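Local structure of HTH-type transcriptional regulator PrpR (Mycobacterium tuberculosis, 6D2S) at residues R238-T247 and F261-A272; L135-A144 and L155-V166. The protein regulates transcription of the enzymes that break down short-chain fatty acids, through the glyoxylate and methylcitrate cycles, in Mycobacterium tuberculosis. All blocks are in the same frame, centred on the assembly; numbering follows the deposited sequence. Where two conformers were deposited one is given.

Contact 1 (R238-T247 and F261-A272); sequences RSYFWVAKTT and FAVGLGCDLAHA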
loop_
_atom_site.group_PDB
_atom_site.type_symbol
_atom_site.label_atom_id
_atom_site.label_comp_id
_atom_site.label_asym_id
_atom_site.label_seq_id
_atom_site.Cartn_x
_atom_site.Cartn_y
_atom_site.Cartn_z
ATOM N N ARG A 238 -20.677 13.339 9.826
ATOM C CA ARG A 238 -21.119 12.072 9.267
ATOM C C ARG A 238 -20.467 10.918 10.013
ATOM O O ARG A 238 -19.390 11.062 10.596
ATOM C CB ARG A 238 -20.803 12.000 7.771
ATOM C CG ARG A 238 -21.500 13.112 6.986
ATOM C CD ARG A 238 -21.393 12.906 5.502
ATOM N NE ARG A 238 -21.976 11.636 5.085
ATOM C CZ ARG A 238 -23.243 11.475 4.720
ATOM N NH1 ARG A 238 -24.075 12.510 4.721
ATOM N NH2 ARG A 238 -23.676 10.277 4.346
ATOM N N SER A 239 -21.147 9.775 10.003
ATOM C CA SER A 239 -20.642 8.577 10.652
ATOM C C SER A 239 -19.798 7.773 9.677
ATOM O O SER A 239 -20.132 7.663 8.495
ATOM C CB SER A 239 -21.788 7.711 11.173
ATOM O OG SER A 239 -22.563 8.432 12.124
ATOM N N TYR A 240 -18.713 7.205 10.194
ATOM C CA TYR A 240 -17.805 6.381 9.414
ATOM C C TYR A 240 -17.761 4.987 10.013
ATOM O O TYR A 240 -17.799 4.825 11.236
ATOM C CB TYR A 240 -16.405 6.995 9.364
ATOM C CG TYR A 240 -16.361 8.219 8.479
ATOM C CD1 TYR A 240 -15.765 8.182 7.219
ATOM C CD2 TYR A 240 -16.959 9.402 8.888
ATOM C CE1 TYR A 240 -15.754 9.312 6.406
ATOM C CE2 TYR A 240 -16.951 10.527 8.089
ATOM C CZ TYR A 240 -16.352 10.482 6.855
ATOM O OH TYR A 240 -16.360 11.624 6.078
ATOM N N PHE A 241 -17.717 3.988 9.137
ATOM C CA PHE A 241 -17.531 2.608 9.545
ATOM C C PHE A 241 -16.045 2.282 9.454
ATOM O O PHE A 241 -15.422 2.491 8.407
ATOM C CB PHE A 241 -18.357 1.666 8.666
ATOM C CG PHE A 241 -18.441 0.268 9.202
ATOM C CD1 PHE A 241 -19.596 -0.186 9.808
ATOM C CD2 PHE A 241 -17.351 -0.582 9.133
ATOM C CE1 PHE A 241 -19.676 -1.466 10.318
ATOM C CE2 PHE A 241 -17.425 -1.863 9.650
ATOM C CZ PHE A 241 -18.583 -2.308 10.230
ATOM N N TRP A 242 -15.482 1.789 10.553
ATOM C CA TRP A 242 -14.047 1.596 10.686
ATOM C C TRP A 242 -13.730 0.121 10.877
ATOM O O TRP A 242 -14.409 -0.578 11.635
ATOM C CB TRP A 242 -13.495 2.402 11.867
ATOM C CG TRP A 242 -13.439 3.883 11.604
ATOM C CD1 TRP A 242 -14.381 4.819 11.925
ATOM C CD2 TRP A 242 -12.375 4.591 10.957
ATOM N NE1 TRP A 242 -13.968 6.066 11.511
ATOM C CE2 TRP A 242 -12.737 5.951 10.921
ATOM C CE3 TRP A 242 -11.148 4.203 10.409
ATOM C CZ2 TRP A 242 -11.918 6.927 10.360
ATOM C CZ3 TRP A 242 -10.341 5.170 9.848
ATOM C CH2 TRP A 242 -10.729 6.516 9.830
ATOM N N VAL A 243 -12.695 -0.349 10.181
ATOM C CA VAL A 243 -12.179 -1.704 10.355
ATOM C C VAL A 243 -10.676 -1.592 10.555
ATOM O O VAL A 243 -10.004 -0.875 9.806
ATOM C CB VAL A 243 -12.507 -2.601 9.145
ATOM C CG1 VAL A 243 -12.027 -4.018 9.389
ATOM C CG2 VAL A 243 -14.004 -2.575 8.864
ATOM N N ALA A 244 -10.151 -2.265 11.583
ATOM C CA ALA A 244 -8.750 -2.118 11.952
ATOM C C ALA A 244 -8.188 -3.448 12.432
ATOM O O ALA A 244 -8.911 -4.315 12.929
ATOM C CB ALA A 244 -8.556 -1.061 13.056
ATOM N N LYS A 245 -6.875 -3.600 12.279
ATOM C CA LYS A 245 -6.199 -4.760 12.833
ATOM C C LYS A 245 -4.739 -4.406 13.061
ATOM O O LYS A 245 -4.182 -3.558 12.354
ATOM C CB LYS A 245 -6.312 -5.967 11.893
ATOM C CG LYS A 245 -5.918 -7.285 12.523
ATOM C CD LYS A 245 -6.271 -8.456 11.621
ATOM C CE LYS A 245 -5.146 -8.747 10.652
ATOM N NZ LYS A 245 -5.361 -10.041 9.937
ATOM N N THR A 246 -4.124 -5.063 14.045
ATOM C CA THR A 246 -2.678 -4.975 14.171
ATOM C C THR A 246 -2.028 -5.747 13.031
ATOM O O THR A 246 -2.618 -6.667 12.455
ATOM C CB THR A 246 -2.184 -5.532 15.513
ATOM O OG1 THR A 246 -2.585 -6.899 15.653
ATOM C CG2 THR A 246 -2.725 -4.718 16.675
ATOM N N THR A 247 -0.808 -5.354 12.700
ATOM C CA THR A 247 -0.006 -6.041 11.702
ATOM C C THR A 247 1.009 -6.914 12.424
ATOM O O THR A 247 1.673 -6.455 13.359
ATOM C CB THR A 247 0.707 -5.042 10.793
ATOM O OG1 THR A 247 1.754 -4.397 11.532
ATOM C CG2 THR A 247 -0.271 -3.992 10.309
ATOM N N PHE A 261 2.365 -2.234 14.572
ATOM C CA PHE A 261 1.478 -1.199 14.071
ATOM C C PHE A 261 0.041 -1.693 14.095
ATOM O O PHE A 261 -0.234 -2.898 14.086
ATOM C CB PHE A 261 1.849 -0.784 12.635
ATOM C CG PHE A 261 3.247 -0.236 12.499
ATOM C CD1 PHE A 261 3.494 1.120 12.654
ATOM C CD2 PHE A 261 4.311 -1.077 12.215
ATOM C CE1 PHE A 261 4.780 1.627 12.529
ATOM C CE2 PHE A 261 5.598 -0.576 12.086
ATOM C CZ PHE A 261 5.832 0.777 12.244
ATOM N N ALA A 262 -0.878 -0.737 14.126
ATOM C CA ALA A 262 -2.277 -0.981 13.824
ATOM C C ALA A 262 -2.625 -0.176 12.586
ATOM O O ALA A 262 -2.166 0.959 12.425
ATOM C CB ALA A 262 -3.190 -0.591 14.984
ATOM N N VAL A 263 -3.440 -0.762 11.719
ATOM C CA VAL A 263 -3.837 -0.130 10.471
ATOM C C VAL A 263 -5.343 -0.262 10.323
ATOM O O VAL A 263 -5.926 -1.282 10.703
ATOM C CB VAL A 263 -3.093 -0.755 9.273
ATOM C CG1 VAL A 263 -3.777 -0.399 7.965
ATOM C CG2 VAL A 263 -1.644 -0.293 9.277
ATOM N N GLY A 264 -5.977 0.777 9.796
ATOM C CA GLY A 264 -7.419 0.767 9.668
ATOM C C GLY A 264 -7.882 1.525 8.447
ATOM O O GLY A 264 -7.159 2.354 7.883
ATOM N N LEU A 265 -9.109 1.215 8.047
ATOM C CA LEU A 265 -9.821 1.909 6.989
ATOM C C LEU A 265 -11.156 2.384 7.532
ATOM O O LEU A 265 -11.841 1.644 8.243
ATOM C CB LEU A 265 -10.075 0.997 5.784
ATOM C CG LEU A 265 -8.849 0.541 5.006
ATOM C CD1 LEU A 265 -9.280 -0.485 3.966
ATOM C CD2 LEU A 265 -8.188 1.751 4.348
ATOM N N GLY A 266 -11.534 3.595 7.168
ATOM C CA GLY A 266 -12.859 4.104 7.482
ATOM C C GLY A 266 -13.532 4.621 6.231
ATOM O O GLY A 266 -12.909 5.292 5.409
ATOM N N CYS A 267 -14.812 4.292 6.084
ATOM C CA CYS A 267 -15.592 4.803 4.963
ATOM C C CYS A 267 -16.905 5.368 5.475
ATOM O O CYS A 267 -17.387 5.002 6.551
ATOM C CB CYS A 267 -15.873 3.729 3.897
ATOM S SG CYS A 267 -16.930 2.345 4.407
ATOM N N ASP A 268 -17.476 6.276 4.687
ATOM C CA ASP A 268 -18.763 6.848 5.061
ATOM C C ASP A 268 -19.749 5.731 5.347
ATOM O O ASP A 268 -19.810 4.727 4.630
ATOM C CB ASP A 268 -19.312 7.741 3.950
ATOM C CG ASP A 268 -20.410 8.682 4.444
ATOM O OD1 ASP A 268 -20.110 9.869 4.703
ATOM O OD2 ASP A 268 -21.569 8.234 4.577
ATOM N N LEU A 269 -20.536 5.906 6.402
ATOM C CA LEU A 269 -21.527 4.890 6.701
ATOM C C LEU A 269 -22.392 4.582 5.487
ATOM O O LEU A 269 -22.854 3.450 5.329
ATOM C CB LEU A 269 -22.377 5.337 7.896
ATOM C CG LEU A 269 -23.125 4.231 8.617
ATOM C CD1 LEU A 269 -22.187 3.134 9.067
ATOM C CD2 LEU A 269 -23.913 4.821 9.793
ATOM N N ALA A 270 -22.591 5.559 4.591
ATOM C CA ALA A 270 -23.410 5.358 3.398
ATOM C C ALA A 270 -22.771 4.443 2.354
ATOM O O ALA A 270 -23.459 4.047 1.406
ATOM C CB ALA A 270 -23.735 6.707 2.753
ATOM N N HIS A 271 -21.486 4.109 2.482
ATOM C CA HIS A 271 -20.865 3.114 1.620
ATOM C C HIS A 271 -20.734 1.752 2.284
ATOM O O HIS A 271 -20.375 0.782 1.604
ATOM C CB HIS A 271 -19.463 3.565 1.182
ATOM C CG HIS A 271 -19.466 4.785 0.318
ATOM N ND1 HIS A 271 -19.898 4.768 -0.991
ATOM C CD2 HIS A 271 -19.086 6.060 0.571
ATOM C CE1 HIS A 271 -19.786 5.979 -1.505
ATOM N NE2 HIS A 271 -19.297 6.782 -0.578
ATOM N N ALA A 272 -21.016 1.656 3.585
ATOM C CA ALA A 272 -20.634 0.462 4.335
ATOM C C ALA A 272 -21.431 -0.778 3.951
ATOM O O ALA A 272 -21.054 -1.881 4.361
ATOM C CB ALA A 272 -20.774 0.717 5.840
HETATM O O HOH W 1 -22.788 8.878 7.427
HETATM O O HOH W 2 -17.785 11.156 3.631
HETATM O O HOH W 3 -14.053 0.711 6.718
#

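Contact 2 (L135-A144 and L155-V166); sequences LLPYREFHRA and LGRRFGVGFETV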
loop_
_atom_site.group_PDB
_atom_site.type_symbol
_atom_site.label_atom_id
_atom_site.label_comp_id
_atom_site.label_asym_id
_atom_site.label_seq_id
_atom_site.Cartn_x
_atom_site.Cartn_y
_atom_site.Cartn_z
ATOM N N LEU A 135 1.728 -5.407 -7.900
ATOM C CA LEU A 135 1.255 -6.594 -7.187
ATOM C C LEU A 135 -0.260 -6.699 -7.199
ATOM O O LEU A 135 -0.811 -7.808 -7.175
ATOM C CB LEU A 135 1.738 -6.569 -5.737
ATOM C CG LEU A 135 3.125 -7.172 -5.499
ATOM C CD1 LEU A 135 4.168 -6.474 -6.367
ATOM C CD2 LEU A 135 3.464 -7.074 -4.030
ATOM N N LEU A 136 -0.949 -5.560 -7.186
ATOM C CA LEU A 136 -2.404 -5.514 -7.105
ATOM C C LEU A 136 -2.897 -4.692 -8.288
ATOM O O LEU A 136 -3.291 -3.525 -8.140
ATOM C CB LEU A 136 -2.855 -4.922 -5.769
ATOM C CG LEU A 136 -2.220 -5.627 -4.566
ATOM C CD1 LEU A 136 -2.437 -4.799 -3.275
ATOM C CD2 LEU A 136 -2.795 -7.048 -4.433
ATOM N N PRO A 137 -2.859 -5.268 -9.486
ATOM C CA PRO A 137 -3.220 -4.504 -10.685
ATOM C C PRO A 137 -4.658 -4.014 -10.596
ATOM O O PRO A 137 -5.560 -4.737 -10.162
ATOM C CB PRO A 137 -3.017 -5.512 -11.829
ATOM C CG PRO A 137 -3.047 -6.856 -11.176
ATOM C CD PRO A 137 -2.440 -6.645 -9.809
ATOM N N TYR A 138 -4.871 -2.776 -11.049
ATOM C CA TYR A 138 -6.059 -2.025 -10.642
ATOM C C TYR A 138 -7.361 -2.769 -10.933
ATOM O O TYR A 138 -8.174 -2.989 -10.026
ATOM C CB TYR A 138 -6.068 -0.643 -11.319
ATOM C CG TYR A 138 -7.048 0.309 -10.669
ATOM C CD1 TYR A 138 -8.421 0.185 -10.898
ATOM C CD2 TYR A 138 -6.607 1.317 -9.818
ATOM C CE1 TYR A 138 -9.330 1.037 -10.296
ATOM C CE2 TYR A 138 -7.523 2.186 -9.203
ATOM C CZ TYR A 138 -8.878 2.035 -9.455
ATOM O OH TYR A 138 -9.783 2.888 -8.861
ATOM N N ARG A 139 -7.619 -3.107 -12.202
ATOM C CA ARG A 139 -8.933 -3.640 -12.539
ATOM C C ARG A 139 -9.162 -4.991 -11.876
ATOM O O ARG A 139 -10.261 -5.277 -11.385
ATOM C CB ARG A 139 -9.094 -3.760 -14.058
ATOM C CG ARG A 139 -9.205 -2.431 -14.790
ATOM C CD ARG A 139 -9.521 -2.664 -16.259
ATOM N NE ARG A 139 -9.604 -1.420 -17.017
ATOM C CZ ARG A 139 -9.827 -1.358 -18.328
ATOM N NH1 ARG A 139 -9.990 -2.472 -19.030
ATOM N NH2 ARG A 139 -9.886 -0.181 -18.937
ATOM N N GLU A 140 -8.139 -5.840 -11.872
ATOM C CA GLU A 140 -8.264 -7.141 -11.226
ATOM C C GLU A 140 -8.500 -6.985 -9.730
ATOM O O GLU A 140 -9.345 -7.679 -9.150
ATOM C CB GLU A 140 -7.005 -7.977 -11.494
ATOM C CG GLU A 140 -7.022 -9.331 -10.803
ATOM C CD GLU A 140 -5.793 -10.179 -11.122
ATOM O OE1 GLU A 140 -5.134 -9.929 -12.154
ATOM O OE2 GLU A 140 -5.490 -11.090 -10.327
ATOM N N PHE A 141 -7.749 -6.091 -9.082
ATOM C CA PHE A 141 -7.896 -5.892 -7.646
ATOM C C PHE A 141 -9.252 -5.281 -7.310
ATOM O O PHE A 141 -9.921 -5.708 -6.356
ATOM C CB PHE A 141 -6.758 -5.003 -7.135
ATOM C CG PHE A 141 -6.800 -4.765 -5.658
ATOM C CD1 PHE A 141 -6.458 -5.778 -4.772
ATOM C CD2 PHE A 141 -7.168 -3.513 -5.150
ATOM C CE1 PHE A 141 -6.499 -5.560 -3.389
ATOM C CE2 PHE A 141 -7.205 -3.290 -3.780
ATOM C CZ PHE A 141 -6.877 -4.314 -2.898
ATOM N N HIS A 142 -9.672 -4.284 -8.092
ATOM C CA HIS A 142 -10.981 -3.665 -7.884
ATOM C C HIS A 142 -12.088 -4.696 -8.017
ATOM O O HIS A 142 -12.991 -4.770 -7.171
ATOM C CB HIS A 142 -11.175 -2.518 -8.882
ATOM C CG HIS A 142 -12.471 -1.781 -8.720
ATOM N ND1 HIS A 142 -13.626 -2.149 -9.379
ATOM C CD2 HIS A 142 -12.790 -0.690 -7.985
ATOM C CE1 HIS A 142 -14.602 -1.321 -9.050
ATOM N NE2 HIS A 142 -14.119 -0.420 -8.212
ATOM N N ARG A 143 -12.031 -5.508 -9.082
ATOM C CA ARG A 143 -13.022 -6.563 -9.263
ATOM C C ARG A 143 -13.013 -7.529 -8.084
ATOM O O ARG A 143 -14.077 -7.939 -7.605
ATOM C CB ARG A 143 -12.760 -7.303 -10.578
ATOM C CG ARG A 143 -13.740 -8.425 -10.890
ATOM C CD ARG A 143 -13.500 -9.004 -12.290
ATOM N NE ARG A 143 -12.200 -9.668 -12.423
ATOM C CZ ARG A 143 -11.148 -9.152 -13.055
ATOM N NH1 ARG A 143 -11.228 -7.953 -13.623
ATOM N NH2 ARG A 143 -10.010 -9.835 -13.123
ATOM N N ALA A 144 -11.825 -7.892 -7.595
ATOM C CA ALA A 144 -11.740 -8.818 -6.469
ATOM C C ALA A 144 -12.292 -8.192 -5.199
ATOM O O ALA A 144 -12.962 -8.867 -4.406
ATOM C CB ALA A 144 -10.287 -9.256 -6.252
ATOM N N LEU A 155 -8.692 -10.819 0.528
ATOM C CA LEU A 155 -7.905 -10.171 -0.521
ATOM C C LEU A 155 -6.416 -10.445 -0.332
ATOM O O LEU A 155 -5.698 -10.724 -1.298
ATOM C CB LEU A 155 -8.164 -8.661 -0.525
ATOM C CG LEU A 155 -9.518 -8.218 -1.087
ATOM C CD1 LEU A 155 -9.819 -6.771 -0.684
ATOM C CD2 LEU A 155 -9.490 -8.369 -2.602
ATOM N N GLY A 156 -5.935 -10.361 0.909
ATOM C CA GLY A 156 -4.531 -10.643 1.157
ATOM C C GLY A 156 -4.160 -12.066 0.785
ATOM O O GLY A 156 -3.142 -12.313 0.129
ATOM N N ARG A 157 -4.983 -13.026 1.201
ATOM C CA ARG A 157 -4.713 -14.417 0.853
ATOM C C ARG A 157 -4.812 -14.641 -0.650
ATOM O O ARG A 157 -4.024 -15.405 -1.223
ATOM C CB ARG A 157 -5.676 -15.334 1.605
ATOM C CG ARG A 157 -5.408 -15.367 3.092
ATOM C CD ARG A 157 -6.008 -16.603 3.739
ATOM N NE ARG A 157 -7.384 -16.379 4.162
ATOM C CZ ARG A 157 -7.716 -15.828 5.323
ATOM N NH1 ARG A 157 -6.768 -15.439 6.167
ATOM N NH2 ARG A 157 -8.993 -15.663 5.640
ATOM N N ARG A 158 -5.766 -13.983 -1.304
ATOM C CA ARG A 158 -5.930 -14.165 -2.744
ATOM C C ARG A 158 -4.713 -13.676 -3.517
ATOM O O ARG A 158 -4.253 -14.346 -4.454
ATOM C CB ARG A 158 -7.180 -13.433 -3.224
ATOM C CG ARG A 158 -7.311 -13.387 -4.744
ATOM C CD ARG A 158 -8.759 -13.195 -5.154
ATOM N NE ARG A 158 -8.890 -12.817 -6.556
ATOM C CZ ARG A 158 -10.053 -12.750 -7.198
ATOM N NH1 ARG A 158 -11.178 -13.050 -6.563
ATOM N NH2 ARG A 158 -10.090 -12.391 -8.475
ATOM N N PHE A 159 -4.191 -12.499 -3.161
ATOM C CA PHE A 159 -3.055 -11.926 -3.876
ATOM C C PHE A 159 -1.716 -12.238 -3.223
ATOM O O PHE A 159 -0.672 -11.965 -3.829
ATOM C CB PHE A 159 -3.226 -10.410 -4.027
ATOM C CG PHE A 159 -4.340 -10.043 -4.954
ATOM C CD1 PHE A 159 -4.126 -9.981 -6.320
ATOM C CD2 PHE A 159 -5.617 -9.812 -4.471
ATOM C CE1 PHE A 159 -5.156 -9.660 -7.194
ATOM C CE2 PHE A 159 -6.658 -9.490 -5.341
ATOM C CZ PHE A 159 -6.428 -9.417 -6.705
ATOM N N GLY A 160 -1.726 -12.838 -2.034
ATOM C CA GLY A 160 -0.498 -13.206 -1.350
ATOM C C GLY A 160 0.239 -12.055 -0.709
ATOM O O GLY A 160 1.478 -12.074 -0.651
ATOM N N VAL A 161 -0.480 -11.051 -0.210
ATOM C CA VAL A 161 0.135 -9.863 0.363
ATOM C C VAL A 161 -0.413 -9.640 1.768
ATOM O O VAL A 161 -1.415 -10.229 2.175
ATOM C CB VAL A 161 -0.082 -8.615 -0.520
ATOM C CG1 VAL A 161 0.542 -8.837 -1.899
ATOM C CG2 VAL A 161 -1.569 -8.304 -0.657
ATOM N N GLY A 162 0.263 -8.758 2.511
ATOM C CA GLY A 162 -0.103 -8.508 3.891
ATOM C C GLY A 162 -1.265 -7.536 4.056
ATOM O O GLY A 162 -1.684 -6.844 3.132
ATOM N N PHE A 163 -1.777 -7.504 5.288
ATOM C CA PHE A 163 -2.970 -6.729 5.623
ATOM C C PHE A 163 -2.806 -5.246 5.279
ATOM O O PHE A 163 -3.689 -4.647 4.654
ATOM C CB PHE A 163 -3.271 -6.919 7.108
ATOM C CG PHE A 163 -4.624 -6.420 7.532
ATOM C CD1 PHE A 163 -4.788 -5.118 7.963
ATOM C CD2 PHE A 163 -5.725 -7.266 7.516
ATOM C CE1 PHE A 163 -6.031 -4.658 8.373
ATOM C CE2 PHE A 163 -6.968 -6.813 7.922
ATOM C CZ PHE A 163 -7.121 -5.505 8.343
ATOM N N GLU A 164 -1.688 -4.624 5.686
ATOM C CA GLU A 164 -1.556 -3.196 5.403
ATOM C C GLU A 164 -1.340 -2.936 3.919
ATOM O O GLU A 164 -1.696 -1.856 3.429
ATOM C CB GLU A 164 -0.428 -2.566 6.232
ATOM C CG GLU A 164 0.980 -2.993 5.848
ATOM C CD GLU A 164 1.462 -4.213 6.619
ATOM O OE1 GLU A 164 0.628 -5.095 6.954
ATOM O OE2 GLU A 164 2.682 -4.273 6.901
ATOM N N THR A 165 -0.770 -3.902 3.188
ATOM C CA THR A 165 -0.612 -3.735 1.745
ATOM C C THR A 165 -1.969 -3.688 1.054
ATOM O O THR A 165 -2.192 -2.850 0.174
ATOM C CB THR A 165 0.256 -4.867 1.183
ATOM O OG1 THR A 165 1.506 -4.890 1.886
ATOM C CG2 THR A 165 0.527 -4.674 -0.315
ATOM N N VAL A 166 -2.895 -4.565 1.460
ATOM C CA VAL A 166 -4.265 -4.507 0.945
ATOM C C VAL A 166 -4.919 -3.180 1.315
ATOM O O VAL A 166 -5.540 -2.523 0.474
ATOM C CB VAL A 166 -5.102 -5.686 1.474
ATOM C CG1 VAL A 166 -6.562 -5.547 1.009
ATOM C CG2 VAL A 166 -4.510 -7.040 1.020
HETATM O O HOH W 4 -7.221 -12.361 -8.815
#

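Contact 1 (R238-T247 and F261-A272)
R238 and D268 form a salt bridge at one end of two antiparallel strands, guanidinium side-on to carboxylate. R238 NE reaches the syn lone pair of D268 OD1 at 2.6 Å, while R238 NH2 meets OD2 of D268 at 2.9 Å, and the two flat groups lie only 26° from coplanar. A bend at chi3 (59°) turns the arginine tip onto the acid. D268 OD2 also accepts from the backbone N of A270 through its anti lone pair, closing an Asx turn that fixes the carboxylate where the strand passes into a 3-10 turn; one water links OD1 to the hydroxyl of Y240, and that hydroxyl also hydrogen-bonds D236. Further in, the W242 ring folds back over its neighbour strand: CG sits beside the backbone N (chi1 -73°), and G266, with no side chain, lets its CA lie against one ring face in a CH-pi contact, 3.5 Å from the centroid of the six-membered part. F241 leaves by the other face, its CB 3.8 Å from CB of A272 and its ring edge turned to CD1 of L269. V243, K245, V263 and L265 share that face, K245 reaching D153. Paired backbone bonds, such as L265 N to V243 O at 2.9 Å, join adjacent interior strands of a five-stranded antiparallel sheet in the ScfR C-terminal region, a family of the GAF clan.

Contact 2 (L135-A144 and L155-V166)
F159, at the end of helix 152-159, is the main bump of this contact and enters a hollow walled by L136, E140, F141 and A144. With CG beside the backbone N (chi1 -69°), its ring extends toward helix 138-147. CD2 of L136 presses on the root of the ring, 3.4 Å from CG of F159. At the far end the methyl of A144 meets the ring rim, 3.7 Å from CE2 of F159. F141 closes another wall: its edge is directed at the F159 face in an offset edge-to-face pair, centroids 5.6 Å apart and planes at 60°. The extended E140 side chain runs antiparallel alongside the ring, bringing OE2 to 3.5 Å from CE1 of F159; this oxygen also hydrogen-bonds T36.

A144 is itself a small knob between larger groups. Its CB touches CD2 of L155 and sits under the centre of the R158 guanidinium, 3.6 Å from CZ of R158, so the arginine lies flat as a lid at the exposed margin. One water bridges E140 OE2 and R158 NE, joining acid and base whose charged atoms do not touch. On the side of V161 and T165 the two L136 methyls part, CD2 also nearing V161 and CD1 facing CG2 of T165, while CZ of F141 rests 4.1 Å from CG1 of V166. L135 adds CD2 against CG1 of V161. The axes of segments 138-144 and 155-159 approach only to 11.4 Å, and F159, F141 and L136 bridge that spacing, packing together the successive helices 138-147, 152-159 and 163-170 of the IrrE N-terminal-like region.

How the contacts relate
Contact 2 comes first along the chain and closes before contact 1 opens; their centres lie about 18 Å apart. Contact 2 belongs to the helical IrrE N-terminal-like region, contact 1 to the five-stranded sheet of the ScfR C-terminal region. Helix 163-170 joins them: its start contributes T165 and V166 to contact 2, while F163 and E164 turn to the sheet, where CE of K245 lies 3.5 Å from CD2 of F163 and V263 packs on E164. C167 and L170 of the same helix continue this packing on V263 and L265. The salt bridge from K245 to D153 adds a tie to helix 152-159. The sheet of the C-terminal region thus packs against helix 163-170 of the IrrE-like region.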